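PDB 4OYH: molybdopterin-guanine dinucleotide biosynthesis protein B from Bacillus subtilis subsp. spizizenii, which probably binds GTP, hydrolyses it weakly, and may serve as an adapter in the biosynthesis and use of the molybdopterin guanine dinucleotide cofactor. Local coordinates for residues 42-47 with 106-111; 12-17 with 114-119; 24-29 with 162-167; 136-141 with 154-159. The protein carries 2 engineered substitutions. One frame throughout, in Å; residues are numbered along the deposited sequence.

Contact 1: residues 42-47 with 106-111; sequences GCLKHH and LLIEGF. With SO4 (sulfate ion), chain G.
The His46 and Phe111 rings meet obliquely where two parallel strands end, their planes 33° apart and their centroids separated by 4.0 Å. His46 CB sits over one face of the phenyl ring, 3.6 Å from the Phe111 centroid in a CH-pi contact, and CG, anti to the backbone N (chi1 -166°), carries the imidazole across the same face. The ring edge at CD2 is turned to a sulfate ion. An alanine at His46 would keep CB over the phenyl face but would probably lose the ring-ring packing and the weak bond from ND1 to Glu76 O of the second subunit. Behind the rings, four backbone hydrogen bonds fix the register, from Leu107 N to Gly42 O (3.0 Å) through to the nearly straight bond of His46 N to Glu109 O (3.0 Å, 172°). Leu44 and Ile108 face helix 91-100, whereas Cys43, Leu107 and Glu109 lie against Ile27 of helix 23-35; strand 12-16 flanks 105-109, and a strand of the second subunit continues the sheet beyond 41-46.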
loop_
_atom_site.group_PDB
_atom_site.type_symbol
_atom_site.label_atom_id
_atom_site.label_comp_id
_atom_site.label_asym_id
_atom_site.label_seq_id
_atom_site.Cartn_x
_atom_site.Cartn_y
_atom_site.Cartn_z
ATOM N N GLY A 42 -8.914 -10.354 1.559
ATOM C CA GLY A 42 -8.099 -9.441 0.795
ATOM C C GLY A 42 -8.217 -9.745 -0.688
ATOM O O GLY A 42 -8.740 -10.757 -1.082
ATOM N N CYS A 43 -7.709 -8.845 -1.502
ATOM C CA CYS A 43 -7.735 -8.988 -2.935
ATOM C C CYS A 43 -6.409 -8.526 -3.517
ATOM O O CYS A 43 -5.832 -7.502 -3.115
ATOM C CB CYS A 43 -8.900 -8.196 -3.554
ATOM S SG CYS A 43 -9.391 -8.912 -5.120
ATOM N N LEU A 44 -5.896 -9.321 -4.426
ATOM C CA LEU A 44 -4.588 -9.049 -5.031
ATOM C C LEU A 44 -4.653 -9.364 -6.530
ATOM O O LEU A 44 -5.123 -10.433 -6.995
ATOM C CB LEU A 44 -3.496 -9.831 -4.339
ATOM C CG LEU A 44 -2.112 -9.722 -5.007
ATOM C CD1 LEU A 44 -1.546 -8.356 -4.828
ATOM C CD2 LEU A 44 -1.121 -10.782 -4.479
ATOM N N LYS A 45 -4.247 -8.359 -7.279
ATOM C CA LYS A 45 -4.244 -8.411 -8.731
ATOM C C LYS A 45 -2.814 -8.345 -9.182
ATOM O O LYS A 45 -2.097 -7.422 -8.787
ATOM C CB LYS A 45 -5.070 -7.248 -9.322
ATOM C CG LYS A 45 -4.871 -7.054 -10.808
ATOM C CD LYS A 45 -5.876 -6.061 -11.384
ATOM C CE LYS A 45 -5.592 -5.747 -12.837
ATOM N NZ LYS A 45 -5.665 -4.281 -13.116
ATOM N N HIS A 46 -2.376 -9.330 -9.966
ATOM C CA HIS A 46 -1.092 -9.229 -10.682
ATOM C C HIS A 46 -1.238 -8.386 -11.950
ATOM O O HIS A 46 -2.221 -8.517 -12.681
ATOM C CB HIS A 46 -0.575 -10.604 -11.067
ATOM C CG HIS A 46 0.860 -10.621 -11.494
ATOM N ND1 HIS A 46 1.856 -9.935 -10.832
ATOM C CD2 HIS A 46 1.469 -11.260 -12.519
ATOM C CE1 HIS A 46 3.009 -10.145 -11.431
ATOM N NE2 HIS A 46 2.803 -10.944 -12.460
ATOM N N HIS A 47 -0.267 -7.520 -12.211
ATOM C CA HIS A 47 -0.271 -6.701 -13.438
ATOM C C HIS A 47 1.060 -6.827 -14.168
ATOM O O HIS A 47 1.332 -7.856 -14.800
ATOM C CB HIS A 47 -0.555 -5.245 -13.097
ATOM C CG HIS A 47 -0.225 -4.282 -14.199
ATOM N ND1 HIS A 47 1.068 -4.030 -14.611
ATOM C CD2 HIS A 47 -1.019 -3.492 -14.954
ATOM C CE1 HIS A 47 1.050 -3.136 -15.579
ATOM N NE2 HIS A 47 -0.201 -2.788 -15.806
ATOM N N LEU A 106 -7.578 -14.795 1.114
ATOM C CA LEU A 106 -7.124 -13.994 -0.019
ATOM C C LEU A 106 -7.624 -14.497 -1.367
ATOM O O LEU A 106 -7.524 -15.686 -1.710
ATOM C CB LEU A 106 -5.606 -13.912 0.013
ATOM C CG LEU A 106 -4.925 -13.214 -1.171
ATOM C CD1 LEU A 106 -5.287 -11.691 -1.247
ATOM C CD2 LEU A 106 -3.452 -13.437 -1.074
ATOM N N LEU A 107 -8.205 -13.544 -2.088
ATOM C CA LEU A 107 -8.616 -13.676 -3.479
ATOM C C LEU A 107 -7.527 -13.092 -4.349
ATOM O O LEU A 107 -7.160 -11.932 -4.180
ATOM C CB LEU A 107 -9.927 -12.924 -3.754
ATOM C CG LEU A 107 -11.107 -13.572 -4.481
ATOM C CD1 LEU A 107 -11.955 -12.525 -5.138
ATOM C CD2 LEU A 107 -10.699 -14.585 -5.465
ATOM N N ILE A 108 -6.994 -13.887 -5.269
ATOM C CA ILE A 108 -5.964 -13.380 -6.186
ATOM C C ILE A 108 -6.486 -13.387 -7.632
ATOM O O ILE A 108 -7.006 -14.409 -8.092
ATOM C CB ILE A 108 -4.691 -14.221 -6.117
ATOM C CG1 ILE A 108 -4.252 -14.393 -4.650
ATOM C CG2 ILE A 108 -3.650 -13.604 -7.014
ATOM C CD1 ILE A 108 -2.832 -14.782 -4.458
ATOM N N GLU A 109 -6.374 -12.258 -8.334
ATOM C CA GLU A 109 -6.538 -12.243 -9.790
ATOM C C GLU A 109 -5.150 -12.446 -10.439
ATOM O O GLU A 109 -4.252 -11.643 -10.215
ATOM C CB GLU A 109 -7.197 -10.929 -10.237
ATOM C CG GLU A 109 -7.162 -10.626 -11.744
ATOM C CD GLU A 109 -8.003 -9.389 -12.134
ATOM O OE1 GLU A 109 -7.808 -8.858 -13.244
ATOM O OE2 GLU A 109 -8.865 -8.950 -11.348
ATOM N N GLY A 110 -4.963 -13.508 -11.242
ATOM C CA GLY A 110 -3.648 -13.753 -11.892
ATOM C C GLY A 110 -2.650 -14.694 -11.172
ATOM O O GLY A 110 -3.112 -15.539 -10.421
ATOM N N PHE A 111 -1.332 -14.503 -11.335
ATOM C CA PHE A 111 -0.249 -15.480 -10.993
ATOM C C PHE A 111 -0.635 -16.898 -11.309
ATOM O O PHE A 111 -0.588 -17.767 -10.397
ATOM C CB PHE A 111 0.176 -15.475 -9.505
ATOM C CG PHE A 111 0.543 -14.114 -9.000
ATOM C CD1 PHE A 111 1.890 -13.632 -9.081
ATOM C CD2 PHE A 111 -0.448 -13.294 -8.550
ATOM C CE1 PHE A 111 2.208 -12.277 -8.663
ATOM C CE2 PHE A 111 -0.221 -11.950 -8.066
ATOM C CZ PHE A 111 1.112 -11.445 -8.145
HETATM S S SO4 G . -0.177 -14.074 -14.805
HETATM O O1 SO4 G . 1.159 -13.568 -14.520
HETATM O O2 SO4 G . -1.203 -13.186 -14.285
HETATM O O3 SO4 G . -0.363 -14.204 -16.245
HETATM O O4 SO4 G . -0.255 -15.377 -14.176
#

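Contact 2: residues 12-17 with 114-119; sequences IVQVVG and APYPKV
Gln14 and Lys118 run side by side, pointing the same way from paired positions on adjacent parallel strands, while Tyr116 crosses the glutamine obliquely. The Tyr116 ring lies between Ile12 CD1, 4.0 Å from the Tyr116 centroid over one face, and Pro115 CG over the opposite one; Gln14 OE1 comes to the ring edge, with the amide and ring planes 61° apart. This oxygen accepts a weak bond from Tyr116 N, whereas Gln14 NE2 is held by Phe111 O. Lys118 starts in the crowded position between backbone N and carbonyl carbon (chi1 42°) and bends at chi3 and chi4, so that CE passes 3.1 Å from Gln14 OE1 and the ammonium curls back to its own segment. There NZ donates to Ala114 O and, at 2.7 Å, to Tyr116 O, with Val134 O as a further acceptor. A methionine at Lys118 lacks the ammonium that these three carbonyls share, and would probably loosen the loop before the strand. Backbone bonds from Gln14 N to Pro117 O (2.9 Å), Val119 N to Gln14 O (2.7 Å) and Val16 N to Val119 O (3.0 Å) zip the pair together. Strand 12-16 leads through Gly17 into the likely Walker A loop, so the contact belongs to the central parallel sheet of a P-loop NTPase fold.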
loop_
_atom_site.group_PDB
_atom_site.type_symbol
_atom_site.label_atom_id
_atom_site.label_comp_id
_atom_site.label_asym_id
_atom_site.label_seq_id
_atom_site.Cartn_x
_atom_site.Cartn_y
_atom_site.Cartn_z
ATOM N N ILE A 12 -6.769 -19.441 0.278
ATOM C CA ILE A 12 -6.363 -18.744 -0.924
ATOM C C ILE A 12 -7.103 -19.339 -2.111
ATOM O O ILE A 12 -7.064 -20.527 -2.353
ATOM C CB ILE A 12 -4.851 -18.845 -1.162
ATOM C CG1 ILE A 12 -4.102 -18.267 0.044
ATOM C CG2 ILE A 12 -4.433 -18.120 -2.462
ATOM C CD1 ILE A 12 -2.589 -18.143 -0.131
ATOM N N VAL A 13 -7.795 -18.497 -2.846
ATOM C CA VAL A 13 -8.262 -18.891 -4.152
ATOM C C VAL A 13 -7.853 -17.887 -5.195
ATOM O O VAL A 13 -7.848 -16.659 -4.975
ATOM C CB VAL A 13 -9.755 -19.064 -4.174
ATOM C CG1 VAL A 13 -10.188 -19.611 -5.509
ATOM C CG2 VAL A 13 -10.158 -20.025 -3.069
ATOM N N GLN A 14 -7.507 -18.417 -6.358
ATOM C CA GLN A 14 -7.170 -17.558 -7.465
ATOM C C GLN A 14 -8.229 -17.592 -8.588
ATOM O O GLN A 14 -8.998 -18.549 -8.757
ATOM C CB GLN A 14 -5.817 -17.929 -8.036
ATOM C CG GLN A 14 -4.714 -18.150 -7.082
ATOM C CD GLN A 14 -3.430 -18.595 -7.777
ATOM O OE1 GLN A 14 -2.815 -19.608 -7.424
ATOM N NE2 GLN A 14 -2.997 -17.810 -8.743
ATOM N N VAL A 15 -8.232 -16.519 -9.352
ATOM C CA VAL A 15 -8.979 -16.420 -10.602
ATOM C C VAL A 15 -8.032 -16.089 -11.762
ATOM O O VAL A 15 -7.302 -15.096 -11.719
ATOM C CB VAL A 15 -10.059 -15.352 -10.531
ATOM C CG1 VAL A 15 -10.816 -15.314 -11.845
ATOM C CG2 VAL A 15 -10.991 -15.657 -9.380
ATOM N N VAL A 16 -8.022 -16.970 -12.754
ATOM C CA VAL A 16 -7.160 -16.838 -13.903
ATOM C C VAL A 16 -7.978 -16.998 -15.175
ATOM O O VAL A 16 -8.979 -17.693 -15.194
ATOM C CB VAL A 16 -6.000 -17.856 -13.906
ATOM C CG1 VAL A 16 -5.249 -17.793 -12.627
ATOM C CG2 VAL A 16 -6.464 -19.228 -14.204
ATOM N N GLY A 17 -7.524 -16.349 -16.236
ATOM C CA GLY A 17 -8.302 -16.178 -17.455
ATOM C C GLY A 17 -7.655 -15.061 -18.277
ATOM O O GLY A 17 -7.116 -14.121 -17.701
ATOM N N ALA A 114 1.284 -19.876 -9.753
ATOM C CA ALA A 114 1.208 -20.220 -8.332
ATOM C C ALA A 114 0.491 -21.548 -8.156
ATOM O O ALA A 114 -0.336 -21.912 -8.997
ATOM C CB ALA A 114 0.468 -19.083 -7.501
ATOM N N PRO A 115 0.794 -22.257 -7.057
ATOM C CA PRO A 115 0.211 -23.544 -6.630
ATOM C C PRO A 115 -1.196 -23.490 -6.012
ATOM O O PRO A 115 -1.746 -24.540 -5.704
ATOM C CB PRO A 115 1.183 -24.015 -5.569
ATOM C CG PRO A 115 1.754 -22.722 -4.995
ATOM C CD PRO A 115 1.906 -21.846 -6.175
ATOM N N TYR A 116 -1.793 -22.326 -5.824
ATOM C CA TYR A 116 -3.016 -22.290 -5.012
ATOM C C TYR A 116 -4.206 -22.672 -5.812
ATOM O O TYR A 116 -4.170 -22.667 -7.039
ATOM C CB TYR A 116 -3.180 -20.923 -4.365
ATOM C CG TYR A 116 -1.938 -20.576 -3.622
ATOM C CD1 TYR A 116 -1.661 -21.174 -2.380
ATOM C CD2 TYR A 116 -0.989 -19.738 -4.174
ATOM C CE1 TYR A 116 -0.485 -20.903 -1.699
ATOM C CE2 TYR A 116 0.198 -19.453 -3.505
ATOM C CZ TYR A 116 0.441 -20.045 -2.252
ATOM O OH TYR A 116 1.600 -19.762 -1.575
ATOM N N PRO A 117 -5.260 -23.110 -5.128
ATOM C CA PRO A 117 -6.431 -23.542 -5.883
ATOM C C PRO A 117 -6.930 -22.389 -6.751
ATOM O O PRO A 117 -6.792 -21.256 -6.331
ATOM C CB PRO A 117 -7.449 -23.899 -4.814
ATOM C CG PRO A 117 -6.666 -24.023 -3.535
ATOM C CD PRO A 117 -5.479 -23.134 -3.683
ATOM N N LYS A 118 -7.505 -22.649 -7.912
ATOM C CA LYS A 118 -7.849 -21.555 -8.772
ATOM C C LYS A 118 -9.031 -21.882 -9.600
ATOM O O LYS A 118 -9.324 -23.027 -9.847
ATOM C CB LYS A 118 -6.674 -21.183 -9.646
ATOM C CG LYS A 118 -5.907 -22.316 -10.226
ATOM C CD LYS A 118 -4.637 -21.803 -10.863
ATOM C CE LYS A 118 -3.603 -21.346 -9.863
ATOM N NZ LYS A 118 -2.742 -22.447 -9.352
ATOM N N VAL A 119 -9.757 -20.839 -9.952
ATOM C CA VAL A 119 -10.900 -20.973 -10.825
ATOM C C VAL A 119 -10.437 -20.409 -12.185
ATOM O O VAL A 119 -9.771 -19.364 -12.237
ATOM C CB VAL A 119 -12.110 -20.252 -10.209
ATOM C CG1 VAL A 119 -13.130 -19.890 -11.253
ATOM C CG2 VAL A 119 -12.718 -21.141 -9.119
#

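Contact 3: residues 24-29 with 162-167; sequences TTFIER and VAVDLV. Engineered in segment 162-167: Leu166 (natural residue Phe). With SO4 (sulfate ion), chain F.
Thr24, which belongs to the probable Walker A loop, takes no part in the packing on 162-167: its backbone N makes a weak bond to a sulfate that Asn20, Gly22 and Lys23 also hold by their amides, a position consistent with the GTP site of a P-loop protein. Phe26 then carries most of the contact. With CG anti to the backbone N (chi1 -171°), its ring reaches out to the second helix, where CE1 lies 3.9 Å from Val164 CG1 and CZ meets Val167 CG2 tip to tip, also at 3.9 Å. Ala163 O stands at the ring edge, 3.8 Å from Phe26 CZ. One turn on, Arg29 adds its CB, 4.2 Å from Val164 CG1, while its guanidinium makes a long, weak ion pair with Asp159. The two helix axes stay 10.2 Å apart and cross at -66°, a spacing that the phenyl ring bridges. No hydrogen bond joins the segments, so their direct packing is apolar and rests chiefly on one aromatic side chain set against Ala163, Val164 and Val167.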
loop_
_atom_site.group_PDB
_atom_site.type_symbol
_atom_site.label_atom_id
_atom_site.label_comp_id
_atom_site.label_asym_id
_atom_site.label_seq_id
_atom_site.Cartn_x
_atom_site.Cartn_y
_atom_site.Cartn_z
ATOM N N THR A 24 -12.937 -9.598 -13.529
ATOM C CA THR A 24 -13.169 -8.639 -12.429
ATOM C C THR A 24 -14.649 -8.574 -12.021
ATOM O O THR A 24 -14.958 -8.306 -10.858
ATOM C CB THR A 24 -12.619 -7.206 -12.725
ATOM O OG1 THR A 24 -13.679 -6.253 -12.749
ATOM C CG2 THR A 24 -11.822 -7.138 -13.994
ATOM N N THR A 25 -15.564 -8.918 -12.917
ATOM C CA THR A 25 -16.970 -9.061 -12.528
ATOM C C THR A 25 -17.157 -10.243 -11.609
ATOM O O THR A 25 -17.807 -10.143 -10.604
ATOM C CB THR A 25 -17.892 -9.218 -13.747
ATOM O OG1 THR A 25 -18.345 -7.924 -14.140
ATOM C CG2 THR A 25 -19.109 -10.039 -13.427
ATOM N N PHE A 26 -16.613 -11.381 -11.981
ATOM C CA PHE A 26 -16.639 -12.518 -11.100
ATOM C C PHE A 26 -16.090 -12.188 -9.697
ATOM O O PHE A 26 -16.760 -12.427 -8.697
ATOM C CB PHE A 26 -15.850 -13.650 -11.743
ATOM C CG PHE A 26 -15.985 -14.918 -11.046
ATOM C CD1 PHE A 26 -17.221 -15.405 -10.727
ATOM C CD2 PHE A 26 -14.849 -15.644 -10.684
ATOM C CE1 PHE A 26 -17.336 -16.607 -10.040
ATOM C CE2 PHE A 26 -14.957 -16.833 -10.031
ATOM C CZ PHE A 26 -16.191 -17.325 -9.702
ATOM N N ILE A 27 -14.896 -11.602 -9.642
ATOM C CA ILE A 27 -14.279 -11.162 -8.391
ATOM C C ILE A 27 -15.177 -10.200 -7.624
ATOM O O ILE A 27 -15.358 -10.320 -6.413
ATOM C CB ILE A 27 -12.882 -10.530 -8.673
ATOM C CG1 ILE A 27 -11.822 -11.652 -8.785
ATOM C CG2 ILE A 27 -12.435 -9.577 -7.563
ATOM C CD1 ILE A 27 -10.826 -11.461 -9.920
ATOM N N GLU A 28 -15.749 -9.253 -8.344
ATOM C CA GLU A 28 -16.665 -8.282 -7.768
ATOM C C GLU A 28 -17.815 -8.937 -7.056
ATOM O O GLU A 28 -18.118 -8.603 -5.915
ATOM C CB GLU A 28 -17.232 -7.406 -8.860
ATOM C CG GLU A 28 -16.703 -6.045 -8.920
ATOM C CD GLU A 28 -17.782 -5.119 -9.413
ATOM O OE1 GLU A 28 -18.303 -5.388 -10.522
ATOM O OE2 GLU A 28 -18.115 -4.142 -8.687
ATOM N N ARG A 29 -18.493 -9.828 -7.772
ATOM C CA ARG A 29 -19.535 -10.656 -7.191
ATOM C C ARG A 29 -19.072 -11.384 -5.934
ATOM O O ARG A 29 -19.761 -11.381 -4.919
ATOM C CB ARG A 29 -20.038 -11.662 -8.203
ATOM C CG ARG A 29 -21.500 -11.519 -8.535
ATOM C CD ARG A 29 -21.755 -10.301 -9.419
ATOM N NE ARG A 29 -22.614 -10.608 -10.568
ATOM C CZ ARG A 29 -22.340 -11.517 -11.508
ATOM N NH1 ARG A 29 -21.227 -12.245 -11.464
ATOM N NH2 ARG A 29 -23.193 -11.699 -12.505
ATOM N N VAL A 162 -23.730 -20.428 -7.896
ATOM C CA VAL A 162 -23.050 -21.528 -7.221
ATOM C C VAL A 162 -21.537 -21.351 -7.359
ATOM O O VAL A 162 -20.803 -21.640 -6.429
ATOM C CB VAL A 162 -23.469 -22.896 -7.794
ATOM C CG1 VAL A 162 -22.736 -24.021 -7.093
ATOM C CG2 VAL A 162 -24.958 -23.079 -7.636
ATOM N N ALA A 163 -21.096 -20.844 -8.511
ATOM C CA ALA A 163 -19.680 -20.677 -8.783
ATOM C C ALA A 163 -19.084 -19.620 -7.887
ATOM O O ALA A 163 -17.968 -19.789 -7.452
ATOM C CB ALA A 163 -19.431 -20.326 -10.260
ATOM N N VAL A 164 -19.798 -18.537 -7.583
ATOM C CA VAL A 164 -19.227 -17.611 -6.615
ATOM C C VAL A 164 -19.333 -18.215 -5.205
ATOM O O VAL A 164 -18.463 -17.965 -4.364
ATOM C CB VAL A 164 -19.858 -16.182 -6.634
ATOM C CG1 VAL A 164 -20.531 -15.856 -7.967
ATOM C CG2 VAL A 164 -20.772 -15.975 -5.474
ATOM N N ASP A 165 -20.364 -19.017 -4.960
ATOM C CA ASP A 165 -20.550 -19.692 -3.655
ATOM C C ASP A 165 -19.481 -20.772 -3.460
ATOM O O ASP A 165 -19.042 -21.038 -2.342
ATOM C CB ASP A 165 -21.948 -20.330 -3.538
ATOM C CG ASP A 165 -23.069 -19.308 -3.225
ATOM O OD1 ASP A 165 -22.773 -18.159 -2.824
ATOM O OD2 ASP A 165 -24.264 -19.667 -3.364
ATOM N N LEU A 166 -19.053 -21.384 -4.560
ATOM C CA LEU A 166 -18.012 -22.378 -4.497
ATOM C C LEU A 166 -16.743 -21.681 -4.056
ATOM O O LEU A 166 -15.977 -22.220 -3.284
ATOM C CB LEU A 166 -17.840 -23.094 -5.849
ATOM C CG LEU A 166 -16.713 -24.123 -5.961
ATOM C CD1 LEU A 166 -16.992 -25.091 -7.057
ATOM C CD2 LEU A 166 -15.375 -23.495 -6.279
ATOM N N VAL A 167 -16.512 -20.466 -4.506
ATOM C CA VAL A 167 -15.256 -19.836 -4.144
ATOM C C VAL A 167 -15.261 -19.455 -2.672
ATOM O O VAL A 167 -14.257 -19.587 -1.984
ATOM C CB VAL A 167 -14.966 -18.602 -5.001
ATOM C CG1 VAL A 167 -13.705 -17.903 -4.508
ATOM C CG2 VAL A 167 -14.794 -18.985 -6.441
HETATM S S SO4 F . -11.355 -9.313 -17.544
HETATM O O1 SO4 F . -10.348 -8.658 -18.386
HETATM O O2 SO4 F . -11.208 -8.760 -16.213
HETATM O O3 SO4 F . -12.698 -9.198 -18.105
HETATM O O4 SO4 F . -11.110 -10.753 -17.465
#

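Contact 4: residues 136-141 with 154-159; sequences TIAIIY and PIFHAD. With SO4 (sulfate ion), chain H.
Ile139 CG2 lies over the centre of one face of the Tyr141 ring, 3.8 Å above its plane, and Ile155 CG2 reaches the edge of the same ring, 3.3 Å from Tyr141 CD2. The Phe156 ring, on the opposite side of the sheet, has Ala138 CB in its plane at the edge, 3.8 Å from Phe156 CE2, and it packs against Ala163 and the engineered Leu166 of helix 161-171. Between these groups the backbones pair in parallel: Ile139 N donates to Pro154 O (3.1 Å) and Phe156 N to Ile139 O (3.0 Å), both nearly along the C=O axis. Strand 155-156 thereby forms one margin of the six-stranded parallel sheet within the chain, next to 136-141 in the P-loop NTPase fold. Ile155 and Ile139 lie side by side, pointing the same way, so that Ile155 CD1 comes 3.8 Å from Ile139 CB. Farther along, Ile140 CG2 packs on Ala158 as the chain leaves the strand. At the other end, Thr136 N donates to a sulfate oxygen, O3, at 3.0 Å.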
loop_
_atom_site.group_PDB
_atom_site.type_symbol
_atom_site.label_atom_id
_atom_site.label_comp_id
_atom_site.label_asym_id
_atom_site.label_seq_id
_atom_site.Cartn_x
_atom_site.Cartn_y
_atom_site.Cartn_z
ATOM N N THR A 136 -6.525 -26.606 -10.225
ATOM C CA THR A 136 -7.710 -26.010 -10.802
ATOM C C THR A 136 -8.914 -26.680 -10.184
ATOM O O THR A 136 -9.020 -27.900 -10.261
ATOM C CB THR A 136 -7.743 -26.185 -12.334
ATOM O OG1 THR A 136 -6.626 -25.504 -12.903
ATOM C CG2 THR A 136 -9.038 -25.633 -12.922
ATOM N N ILE A 137 -9.826 -25.907 -9.586
ATOM C CA ILE A 137 -10.939 -26.524 -8.830
ATOM C C ILE A 137 -12.262 -26.313 -9.495
ATOM O O ILE A 137 -13.287 -26.905 -9.068
ATOM C CB ILE A 137 -11.007 -26.015 -7.363
ATOM C CG1 ILE A 137 -11.078 -24.498 -7.298
ATOM C CG2 ILE A 137 -9.771 -26.561 -6.589
ATOM C CD1 ILE A 137 -11.483 -23.916 -5.964
ATOM N N ALA A 138 -12.251 -25.468 -10.528
ATOM C CA ALA A 138 -13.446 -25.260 -11.343
ATOM C C ALA A 138 -13.166 -24.517 -12.616
ATOM O O ALA A 138 -12.178 -23.806 -12.730
ATOM C CB ALA A 138 -14.471 -24.506 -10.567
ATOM N N ILE A 139 -14.063 -24.677 -13.569
ATOM C CA ILE A 139 -13.994 -23.920 -14.795
ATOM C C ILE A 139 -15.276 -23.175 -14.982
ATOM O O ILE A 139 -16.359 -23.736 -14.882
ATOM C CB ILE A 139 -13.735 -24.818 -16.013
ATOM C CG1 ILE A 139 -12.306 -25.371 -15.961
ATOM C CG2 ILE A 139 -13.941 -24.024 -17.321
ATOM C CD1 ILE A 139 -12.182 -26.681 -16.581
ATOM N N ILE A 140 -15.124 -21.890 -15.214
ATOM C CA ILE A 140 -16.162 -21.062 -15.782
ATOM C C ILE A 140 -15.874 -20.907 -17.272
ATOM O O ILE A 140 -15.022 -20.122 -17.676
ATOM C CB ILE A 140 -16.186 -19.700 -15.120
ATOM C CG1 ILE A 140 -16.503 -19.843 -13.651
ATOM C CG2 ILE A 140 -17.226 -18.808 -15.768
ATOM C CD1 ILE A 140 -16.243 -18.609 -12.922
ATOM N N TYR A 141 -16.533 -21.659 -18.124
ATOM C CA TYR A 141 -16.319 -21.387 -19.533
ATOM C C TYR A 141 -17.043 -20.005 -19.678
ATOM O O TYR A 141 -17.777 -19.641 -18.764
ATOM C CB TYR A 141 -16.860 -22.523 -20.448
ATOM C CG TYR A 141 -16.136 -23.872 -20.538
ATOM C CD1 TYR A 141 -14.945 -24.029 -21.246
ATOM C CD2 TYR A 141 -16.704 -25.016 -19.987
ATOM C CE1 TYR A 141 -14.322 -25.290 -21.358
ATOM C CE2 TYR A 141 -16.081 -26.273 -20.090
ATOM C CZ TYR A 141 -14.897 -26.397 -20.779
ATOM O OH TYR A 141 -14.275 -27.621 -20.884
ATOM N N PRO A 154 -15.715 -29.390 -11.529
ATOM C CA PRO A 154 -17.042 -28.890 -11.889
ATOM C C PRO A 154 -17.009 -27.789 -12.968
ATOM O O PRO A 154 -16.032 -27.071 -13.035
ATOM C CB PRO A 154 -17.562 -28.355 -10.550
ATOM C CG PRO A 154 -16.365 -28.014 -9.810
ATOM C CD PRO A 154 -15.403 -29.115 -10.133
ATOM N N ILE A 155 -18.085 -27.656 -13.742
ATOM C CA ILE A 155 -18.213 -26.660 -14.821
ATOM C C ILE A 155 -19.462 -25.805 -14.641
ATOM O O ILE A 155 -20.551 -26.333 -14.465
ATOM C CB ILE A 155 -18.324 -27.306 -16.216
ATOM C CG1 ILE A 155 -17.291 -28.409 -16.411
ATOM C CG2 ILE A 155 -18.212 -26.238 -17.278
ATOM C CD1 ILE A 155 -15.875 -27.944 -16.376
ATOM N N PHE A 156 -19.300 -24.488 -14.716
ATOM C CA PHE A 156 -20.387 -23.549 -14.498
ATOM C C PHE A 156 -20.642 -22.656 -15.705
ATOM O O PHE A 156 -19.765 -22.537 -16.560
ATOM C CB PHE A 156 -20.064 -22.673 -13.335
ATOM C CG PHE A 156 -19.768 -23.411 -12.116
ATOM C CD1 PHE A 156 -20.779 -23.963 -11.375
ATOM C CD2 PHE A 156 -18.485 -23.549 -11.687
ATOM C CE1 PHE A 156 -20.505 -24.626 -10.243
ATOM C CE2 PHE A 156 -18.218 -24.225 -10.544
ATOM C CZ PHE A 156 -19.223 -24.766 -9.836
ATOM N N HIS A 157 -21.816 -22.016 -15.768
ATOM C CA HIS A 157 -21.916 -20.809 -16.584
ATOM C C HIS A 157 -21.394 -19.600 -15.797
ATOM O O HIS A 157 -21.405 -19.576 -14.548
ATOM C CB HIS A 157 -23.343 -20.476 -17.144
ATOM C CG HIS A 157 -24.522 -21.018 -16.372
ATOM N ND1 HIS A 157 -25.066 -22.253 -16.610
ATOM C CD2 HIS A 157 -25.338 -20.409 -15.463
ATOM C CE1 HIS A 157 -26.127 -22.432 -15.824
ATOM N NE2 HIS A 157 -26.306 -21.332 -15.127
ATOM N N ALA A 158 -20.940 -18.602 -16.555
ATOM C CA ALA A 158 -20.307 -17.398 -15.998
ATOM C C ALA A 158 -21.127 -16.693 -14.914
ATOM O O ALA A 158 -20.559 -16.156 -13.955
ATOM C CB ALA A 158 -19.992 -16.416 -17.124
ATOM N N ASP A 159 -22.447 -16.713 -15.060
ATOM C CA ASP A 159 -23.335 -15.986 -14.153
ATOM C C ASP A 159 -23.980 -16.899 -13.112
ATOM O O ASP A 159 -24.875 -16.475 -12.381
ATOM C CB ASP A 159 -24.420 -15.264 -14.950
ATOM C CG ASP A 159 -23.848 -14.324 -15.999
ATOM O OD1 ASP A 159 -22.885 -13.591 -15.682
ATOM O OD2 ASP A 159 -24.364 -14.314 -17.142
HETATM S S SO4 H . -4.985 -30.094 -11.685
HETATM O O1 SO4 H . -4.199 -30.506 -12.853
HETATM O O2 SO4 H . -4.176 -29.868 -10.505
HETATM O O3 SO4 H . -5.600 -28.837 -12.051
HETATM O O4 SO4 H . -5.983 -31.088 -11.341
#

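Overall arrangement
From the N terminus, strand 12-16 runs into the probable Walker A loop and helix 23-35, and the chain then forms strand 41-46. Contact 1 closes first, when 106-111 pairs beside 42-47, and it is nested inside the loop that contact 2 closes at 114-119. The strands of contacts 1 and 2 are neighbours in one sheet, which contact 4 extends: Lys118 O meets Ile137 N. Contact 4 follows both in series and closes a short loop of its own. Contact 3 comes last, its loop enclosing contacts 1 and 4 and crossing that of contact 2. It brings helices 23-35 and 161-171 together on one side of the sheet, where Phe26 also packs on Val119 and Ile140.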